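Local coordinates for putative aminomethyltransferase (Leptospirillum rubarum, PDB 3TTG), which is a putative aminomethyltransferase that probably binds folate and resembles the T-protein of the glycine cleavage system, at residues G229-P234 with R277-F282; D239-A244 with L325-R330. All blocks are in the same frame, centred on the assembly; numbering follows the deposited sequence.

Interactions 1 and 2 both set the long loop between helices 218-227 and 249-252, in the folate-binding part of the protein, against the antiparallel sheet of the C-terminal barrel part. Their centres lie about 7 Å apart. Along the chain the segments alternate: 229-234, 239-244, 277-282, 325-330. The two loop segments come first, and each then meets one of two neighbouring strands, 277-284 and 321-329. These strands are themselves joined where Ala280 N lies 2.8 Å from Gly326 O, a probable hydrogen bond. Two successive parts of one loop are thus packed on adjacent strands, so the loop of the folate-binding part is tied to the C-terminal sheet at two nearby buried points.

Interaction 1: residues G229-P234 with R277-F282; sequences GIPLFP and RSLAGF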
ATOM      1  N   GLY A 229       0.861   5.891  -8.336  1.00 27.95           N
ATOM      2  CA  GLY A 229      -0.362   6.401  -7.699  1.00 28.33           C
ATOM      3  C   GLY A 229      -0.796   5.678  -6.448  1.00 29.91           C
ATOM      4  O   GLY A 229      -1.946   5.823  -6.010  1.00 29.20           O
ATOM      5  N   ILE A 230       0.135   4.929  -5.820  1.00 27.01           N
ATOM      6  CA  ILE A 230      -0.187   4.026  -4.712  1.00 26.55           C
ATOM      7  C   ILE A 230      -0.365   4.773  -3.393  1.00 31.81           C
ATOM      8  O   ILE A 230       0.607   5.336  -2.859  1.00 27.64           O
ATOM      9  CB  ILE A 230       0.874   2.884  -4.569  1.00 28.94           C
ATOM     10  CG1 ILE A 230       0.787   1.942  -5.776  1.00 27.73           C
ATOM     11  CG2 ILE A 230       0.694   2.061  -3.295  1.00 29.65           C
ATOM     12  CD1 ILE A 230       2.073   1.148  -6.016  1.00 28.30           C
ATOM     13  N   PRO A 231      -1.591   4.726  -2.816  1.00 28.12           N
ATOM     14  CA  PRO A 231      -1.803   5.359  -1.496  1.00 27.41           C
ATOM     15  C   PRO A 231      -1.213   4.483  -0.390  1.00 31.18           C
ATOM     16  O   PRO A 231      -1.167   3.280  -0.549  1.00 29.39           O
ATOM     17  CB  PRO A 231      -3.313   5.464  -1.374  1.00 29.41           C
ATOM     18  CG  PRO A 231      -3.877   4.526  -2.359  1.00 33.37           C
ATOM     19  CD  PRO A 231      -2.823   4.098  -3.325  1.00 28.53           C
ATOM     20  N   LEU A 232      -0.657   5.087   0.633  1.00 29.21           N
ATOM     21  CA  LEU A 232       0.029   4.375   1.714  1.00 28.53           C
ATOM     22  C   LEU A 232      -0.513   4.795   3.094  1.00 31.13           C
ATOM     23  O   LEU A 232      -0.963   5.917   3.294  1.00 27.04           O
ATOM     24  CB  LEU A 232       1.546   4.693   1.683  1.00 30.02           C
ATOM     25  CG  LEU A 232       2.359   4.269   0.417  1.00 33.86           C
ATOM     26  CD1 LEU A 232       3.754   4.882   0.454  1.00 35.53           C
ATOM     27  CD2 LEU A 232       2.430   2.804   0.293  1.00 35.82           C
ATOM     28  N   PHE A 233      -0.401   3.893   4.055  1.00 28.30           N
ATOM     29  CA  PHE A 233      -0.600   4.213   5.465  1.00 27.43           C
ATOM     30  C   PHE A 233       0.719   4.865   5.914  1.00 31.96           C
ATOM     31  O   PHE A 233       1.773   4.375   5.501  1.00 32.44           O
ATOM     32  CB  PHE A 233      -0.909   2.925   6.265  1.00 30.07           C
ATOM     33  CG  PHE A 233      -0.930   3.093   7.761  1.00 32.83           C
ATOM     34  CD1 PHE A 233      -2.128   3.136   8.455  1.00 35.21           C
ATOM     35  CD2 PHE A 233       0.258   3.164   8.484  1.00 35.42           C
ATOM     36  CE1 PHE A 233      -2.133   3.277   9.840  1.00 37.37           C
ATOM     37  CE2 PHE A 233       0.247   3.367   9.862  1.00 37.76           C
ATOM     38  CZ  PHE A 233      -0.939   3.382  10.533  1.00 36.68           C
ATOM     39  N   PRO A 234       0.747   5.979   6.652  1.00 28.66           N
ATOM     40  CA  PRO A 234      -0.359   6.680   7.294  1.00 29.05           C
ATOM     41  C   PRO A 234      -0.760   7.929   6.526  1.00 31.67           C
ATOM     42  O   PRO A 234      -1.648   8.657   6.994  1.00 30.90           O
ATOM     43  CB  PRO A 234       0.253   7.036   8.653  1.00 31.69           C
ATOM     44  CG  PRO A 234       1.667   7.426   8.289  1.00 37.18           C
ATOM     45  CD  PRO A 234       2.042   6.552   7.117  1.00 33.44           C
ATOM     46  N   ARG A 277     -15.335  13.111  -1.476  1.00 42.80           N
ATOM     47  CA  ARG A 277     -13.980  13.311  -1.901  1.00 38.08           C
ATOM     48  C   ARG A 277     -13.398  11.990  -2.342  1.00 37.50           C
ATOM     49  O   ARG A 277     -13.926  10.941  -1.978  1.00 39.39           O
ATOM     50  CB  ARG A 277     -13.176  13.967  -0.799  1.00 39.78           C
ATOM     51  CG  ARG A 277     -13.161  13.210   0.473  1.00 49.13           C
ATOM     52  CD  ARG A 277     -12.512  14.004   1.547  1.00 47.34           C
ATOM     53  NE  ARG A 277     -12.528  13.267   2.802  1.00 51.33           N
ATOM     54  CZ  ARG A 277     -11.923  13.670   3.911  1.00 65.11           C
ATOM     55  NH1 ARG A 277     -11.243  14.814   3.926  1.00 54.10           N
ATOM     56  NH2 ARG A 277     -11.988  12.935   5.013  1.00 65.10           N
ATOM     57  N   SER A 278     -12.366  12.041  -3.183  1.00 33.77           N
ATOM     58  CA  SER A 278     -11.750  10.851  -3.754  1.00 33.79           C
ATOM     59  C   SER A 278     -10.262  11.033  -3.946  1.00 35.50           C
ATOM     60  O   SER A 278      -9.795  12.146  -4.139  1.00 35.92           O
ATOM     61  CB  SER A 278     -12.400  10.467  -5.082  1.00 38.36           C
ATOM     62  OG  SER A 278     -12.332  11.544  -5.992  1.00 52.87           O
ATOM     63  N   LEU A 279      -9.511   9.915  -3.895  1.00 32.48           N
ATOM     64  CA  LEU A 279      -8.084   9.927  -4.068  1.00 31.15           C
ATOM     65  C   LEU A 279      -7.755  10.494  -5.424  1.00 36.05           C
ATOM     66  O   LEU A 279      -8.312  10.022  -6.419  1.00 35.58           O
ATOM     67  CB  LEU A 279      -7.490   8.508  -3.933  1.00 32.68           C
ATOM     68  CG  LEU A 279      -5.942   8.426  -4.020  1.00 35.96           C
ATOM     69  CD1 LEU A 279      -5.327   8.712  -2.662  1.00 35.91           C
ATOM     70  CD2 LEU A 279      -5.497   7.072  -4.595  1.00 41.24           C
ATOM     71  N   ALA A 280      -6.850  11.490  -5.465  1.00 31.30           N
ATOM     72  CA  ALA A 280      -6.429  12.149  -6.698  1.00 33.41           C
ATOM     73  C   ALA A 280      -4.925  12.315  -6.788  1.00 32.88           C
ATOM     74  O   ALA A 280      -4.214  12.291  -5.783  1.00 31.95           O
ATOM     75  CB  ALA A 280      -7.099  13.515  -6.799  1.00 36.47           C
ATOM     76  N   GLY A 281      -4.449  12.345  -8.006  1.00 29.72           N
ATOM     77  CA  GLY A 281      -3.063  12.657  -8.308  1.00 30.04           C
ATOM     78  C   GLY A 281      -2.917  14.142  -8.542  1.00 33.73           C
ATOM     79  O   GLY A 281      -3.863  14.825  -8.994  1.00 31.86           O
ATOM     80  N   PHE A 282      -1.762  14.686  -8.153  1.00 30.91           N
ATOM     81  CA  PHE A 282      -1.502  16.100  -8.343  1.00 31.09           C
ATOM     82  C   PHE A 282      -0.144  16.300  -8.958  1.00 33.69           C
ATOM     83  O   PHE A 282       0.775  15.545  -8.689  1.00 31.14           O
ATOM     84  CB  PHE A 282      -1.565  16.886  -7.041  1.00 32.35           C
ATOM     85  CG  PHE A 282      -2.913  16.802  -6.380  1.00 32.79           C
ATOM     86  CD1 PHE A 282      -3.892  17.738  -6.653  1.00 31.96           C
ATOM     87  CD2 PHE A 282      -3.159  15.860  -5.402  1.00 33.69           C
ATOM     88  CE1 PHE A 282      -5.123  17.686  -6.007  1.00 34.86           C
ATOM     89  CE2 PHE A 282      -4.401  15.811  -4.749  1.00 36.08           C
ATOM     90  CZ  PHE A 282      -5.398  16.682  -5.121  1.00 34.98           C
TER
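Leu279 meets Pro231 and Gly229 across a small buried contact, to which the strand contributes Leu279 alone. Arg277, at the start of 277-282, turns to Glu245 instead, forming a salt bridge through NE. Two residues on, Leu279 points its side chain at the loop and crosses the proline ring at about a right angle. With CG anti to the backbone N (chi1 -176°), both methyl groups come up against the loop: CD2 lies 3.8 Å from CG of Pro231, while CD1 sits 4.0 Å from CB of the same proline. The leucine therefore spreads its fork along one side of the pyrrolidine ring. CD2 also packs 4.0 Å from the carbonyl oxygen of Gly229, an apolar neighbour for that oxygen. This glycine closes helix 218-227 in a Schellman motif, its positive phi of 75° suiting a residue with no side chain, and the chain then runs on through Ile230 to Pro231. The contact joins the loop that leaves helix 218-227, in the folate-binding part, to strand 277-284 of the antiparallel sheet of the C-terminal barrel part. On the backbone of the strand, Leu279 O accepts a hydrogen bond from His180 NE2. Further along, Gly281 and Gly229 are the closest CA pair, 6.8 Å apart, but they do not touch.

Interaction 2: residues D239-A244 with L325-R330; sequences DSFFPA and LGYIKR
The rings of Phe241 and Tyr327 lie one over the other in an offset stack, their centroids 4.0 Å apart and their planes only 13° from parallel. CE2 of Tyr327 sits over the centre of the phenylalanine ring, 3.4 Å above its plane, and CD1 of Phe241 lies in turn over the centre of the tyrosine ring. The closest pair is Phe241 CE1 with Tyr327 CD2, at 3.4 Å. CG of each residue stands anti to its carbonyl carbon (chi1 -55° in Phe241, -71° in Tyr327), which carries both rings into the space between loop and strand, where they overlap. The phenol oxygen passes close to the root of the phenylalanine, 3.8 Å from its CG, and donates a hydrogen bond to the backbone oxygen of Glu236, which fixes the far end of the tyrosine to the same loop. On the opposite face of the Phe241 ring lies Ser240 CB, so the phenylalanine is sandwiched. With an alanine here in place of the phenylalanine, the tyrosine is likely to lose its stacking partner over one face, opening a gap between loop and strand. Ile309 of the neighbouring strand 306-316 packs against both side chains, beside an offset aromatic stack that joins the folate-binding part to the C-terminal antiparallel sheet, consistent with the barrel domain of the T-protein family.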
ATOM      1  N   ASP A 239      -7.269   7.236   9.930  1.00 30.94           N
ATOM      2  CA  ASP A 239      -8.625   7.337  10.468  1.00 32.48           C
ATOM      3  C   ASP A 239      -9.404   8.584  10.094  1.00 33.77           C
ATOM      4  O   ASP A 239     -10.532   8.649  10.490  1.00 30.85           O
ATOM      5  CB  ASP A 239      -8.685   7.127  11.968  1.00 34.51           C
ATOM      6  CG  ASP A 239      -8.072   8.184  12.857  1.00 42.42           C
ATOM      7  OD1 ASP A 239      -7.663   9.233  12.335  1.00 44.70           O
ATOM      8  OD2 ASP A 239      -8.016   7.962  14.081  1.00 50.55           O
ATOM      9  N   SER A 240      -8.862   9.482   9.277  1.00 30.37           N
ATOM     10  CA  SER A 240      -9.622  10.564   8.688  1.00 32.07           C
ATOM     11  C   SER A 240     -10.382  10.050   7.463  1.00 32.86           C
ATOM     12  O   SER A 240     -11.272  10.728   6.991  1.00 31.49           O
ATOM     13  CB  SER A 240      -8.695  11.701   8.260  1.00 36.27           C
ATOM     14  OG  SER A 240      -8.068  12.250   9.400  1.00 42.09           O
ATOM     15  N   PHE A 241      -9.988   8.894   6.885  1.00 30.39           N
ATOM     16  CA  PHE A 241     -10.582   8.484   5.598  1.00 28.36           C
ATOM     17  C   PHE A 241     -11.321   7.174   5.589  1.00 31.23           C
ATOM     18  O   PHE A 241     -11.109   6.322   6.434  1.00 31.32           O
ATOM     19  CB  PHE A 241      -9.476   8.416   4.556  1.00 28.07           C
ATOM     20  CG  PHE A 241      -8.725   9.734   4.469  1.00 30.57           C
ATOM     21  CD1 PHE A 241      -9.334  10.870   3.942  1.00 34.10           C
ATOM     22  CD2 PHE A 241      -7.452   9.862   5.002  1.00 33.40           C
ATOM     23  CE1 PHE A 241      -8.675  12.102   3.961  1.00 36.88           C
ATOM     24  CE2 PHE A 241      -6.751  11.075   4.906  1.00 35.83           C
ATOM     25  CZ  PHE A 241      -7.383  12.196   4.488  1.00 34.97           C
ATOM     26  N   PHE A 242     -12.173   7.019   4.564  1.00 30.19           N
ATOM     27  CA  PHE A 242     -12.930   5.787   4.299  1.00 29.55           C
ATOM     28  C   PHE A 242     -12.260   5.006   3.224  1.00 32.40           C
ATOM     29  O   PHE A 242     -11.676   5.622   2.332  1.00 30.19           O
ATOM     30  CB  PHE A 242     -14.330   6.081   3.828  1.00 31.87           C
ATOM     31  CG  PHE A 242     -15.208   6.834   4.807  1.00 33.79           C
ATOM     32  CD1 PHE A 242     -15.508   6.299   6.041  1.00 35.48           C
ATOM     33  CD2 PHE A 242     -15.827   8.013   4.442  1.00 38.36           C
ATOM     34  CE1 PHE A 242     -16.356   6.964   6.928  1.00 36.87           C
ATOM     35  CE2 PHE A 242     -16.670   8.681   5.333  1.00 41.96           C
ATOM     36  CZ  PHE A 242     -16.968   8.121   6.549  1.00 37.40           C
ATOM     37  N   PRO A 243     -12.396   3.668   3.200  1.00 31.41           N
ATOM     38  CA  PRO A 243     -11.799   2.871   2.083  1.00 29.24           C
ATOM     39  C   PRO A 243     -12.229   3.336   0.681  1.00 30.43           C
ATOM     40  O   PRO A 243     -11.390   3.417  -0.229  1.00 30.95           O
ATOM     41  CB  PRO A 243     -12.343   1.459   2.370  1.00 30.25           C
ATOM     42  CG  PRO A 243     -12.527   1.415   3.803  1.00 34.13           C
ATOM     43  CD  PRO A 243     -13.076   2.778   4.173  1.00 31.14           C
ATOM     44  N   ALA A 244     -13.508   3.649   0.490  1.00 30.21           N
ATOM     45  CA  ALA A 244     -13.983   4.122  -0.829  1.00 31.81           C
ATOM     46  C   ALA A 244     -13.412   5.497  -1.198  1.00 35.36           C
ATOM     47  O   ALA A 244     -13.103   5.726  -2.363  1.00 32.63           O
ATOM     48  CB  ALA A 244     -15.460   4.160  -0.883  1.00 33.72           C
ATOM     49  N   LEU A 325      -0.108  12.932  -4.034  1.00 30.13           N
ATOM     50  CA  LEU A 325      -1.392  12.296  -3.836  1.00 29.09           C
ATOM     51  C   LEU A 325      -2.169  13.070  -2.754  1.00 31.09           C
ATOM     52  O   LEU A 325      -1.595  13.747  -1.883  1.00 30.95           O
ATOM     53  CB  LEU A 325      -1.191  10.840  -3.404  1.00 29.65           C
ATOM     54  CG  LEU A 325      -0.571   9.799  -4.332  1.00 35.03           C
ATOM     55  CD1 LEU A 325      -0.591   8.401  -3.609  1.00 34.94           C
ATOM     56  CD2 LEU A 325      -1.300   9.729  -5.673  1.00 37.82           C
ATOM     57  N   GLY A 326      -3.453  12.901  -2.790  1.00 30.34           N
ATOM     58  CA  GLY A 326      -4.350  13.485  -1.826  1.00 30.46           C
ATOM     59  C   GLY A 326      -5.796  13.230  -2.145  1.00 32.30           C
ATOM     60  O   GLY A 326      -6.120  12.291  -2.870  1.00 31.84           O
ATOM     61  N   TYR A 327      -6.658  14.087  -1.629  1.00 29.67           N
ATOM     62  CA  TYR A 327      -8.103  13.912  -1.741  1.00 29.96           C
ATOM     63  C   TYR A 327      -8.672  15.142  -2.336  1.00 34.28           C
ATOM     64  O   TYR A 327      -8.293  16.252  -1.922  1.00 34.07           O
ATOM     65  CB  TYR A 327      -8.741  13.611  -0.352  1.00 29.83           C
ATOM     66  CG  TYR A 327      -8.371  12.233   0.112  1.00 28.65           C
ATOM     67  CD1 TYR A 327      -9.152  11.133  -0.220  1.00 29.18           C
ATOM     68  CD2 TYR A 327      -7.226  12.016   0.857  1.00 28.73           C
ATOM     69  CE1 TYR A 327      -8.715   9.843   0.037  1.00 30.23           C
ATOM     70  CE2 TYR A 327      -6.838  10.732   1.224  1.00 29.25           C
ATOM     71  CZ  TYR A 327      -7.585   9.648   0.807  1.00 34.88           C
ATOM     72  OH  TYR A 327      -7.288   8.378   1.200  1.00 34.23           O
ATOM     73  N   ILE A 328      -9.581  14.967  -3.315  1.00 31.60           N
ATOM     74  CA  ILE A 328     -10.221  16.093  -3.982  1.00 32.72           C
ATOM     75  C   ILE A 328     -11.733  16.009  -3.805  1.00 38.37           C
ATOM     76  O   ILE A 328     -12.322  14.949  -4.027  1.00 38.54           O
ATOM     77  CB  ILE A 328      -9.778  16.146  -5.496  1.00 36.78           C
ATOM     78  CG1 ILE A 328     -10.026  17.520  -6.138  1.00 38.54           C
ATOM     79  CG2 ILE A 328     -10.422  15.081  -6.330  1.00 38.35           C
ATOM     80  CD1 ILE A 328      -9.203  18.595  -5.588  1.00 45.26           C
ATOM     81  N   LYS A 329     -12.359  17.139  -3.472  1.00 36.08           N
ATOM     82  CA  LYS A 329     -13.820  17.227  -3.407  1.00 39.36           C
ATOM     83  C   LYS A 329     -14.373  17.042  -4.819  1.00 44.70           C
ATOM     84  O   LYS A 329     -13.683  17.325  -5.797  1.00 43.29           O
ATOM     85  CB  LYS A 329     -14.313  18.551  -2.777  1.00 41.40           C
ATOM     86  CG  LYS A 329     -14.010  18.664  -1.324  1.00 44.59           C
ATOM     87  CD  LYS A 329     -14.514  20.019  -0.780  1.00 46.24           C
ATOM     88  CE  LYS A 329     -14.116  20.113   0.664  1.00 48.63           C
ATOM     89  NZ  LYS A 329     -14.635  21.314   1.302  1.00 64.24           N
ATOM     90  N   ARG A 330     -15.550  16.421  -4.915  1.00 47.29           N
ATOM     91  CA  ARG A 330     -16.200  16.048  -6.182  1.00 49.95           C
ATOM     92  C   ARG A 330     -16.263  17.170  -7.237  1.00 57.21           C
ATOM     93  O   ARG A 330     -16.001  16.925  -8.419  1.00 57.57           O
ATOM     94  CB  ARG A 330     -17.636  15.590  -5.886  1.00 54.73           C
ATOM     95  CG  ARG A 330     -18.340  14.835  -7.008  1.00 65.42           C
ATOM     96  CD  ARG A 330     -19.469  14.008  -6.394  1.00 84.84           C
ATOM     97  NE  ARG A 330     -20.236  13.236  -7.374  1.00 96.02           N
ATOM     98  CZ  ARG A 330     -21.059  12.228  -7.076  1.00114.29           C
ATOM     99  NH1 ARG A 330     -21.224  11.842  -5.811  1.00101.24           N
ATOM    100  NH2 ARG A 330     -21.712  11.590  -8.041  1.00106.30           N
TER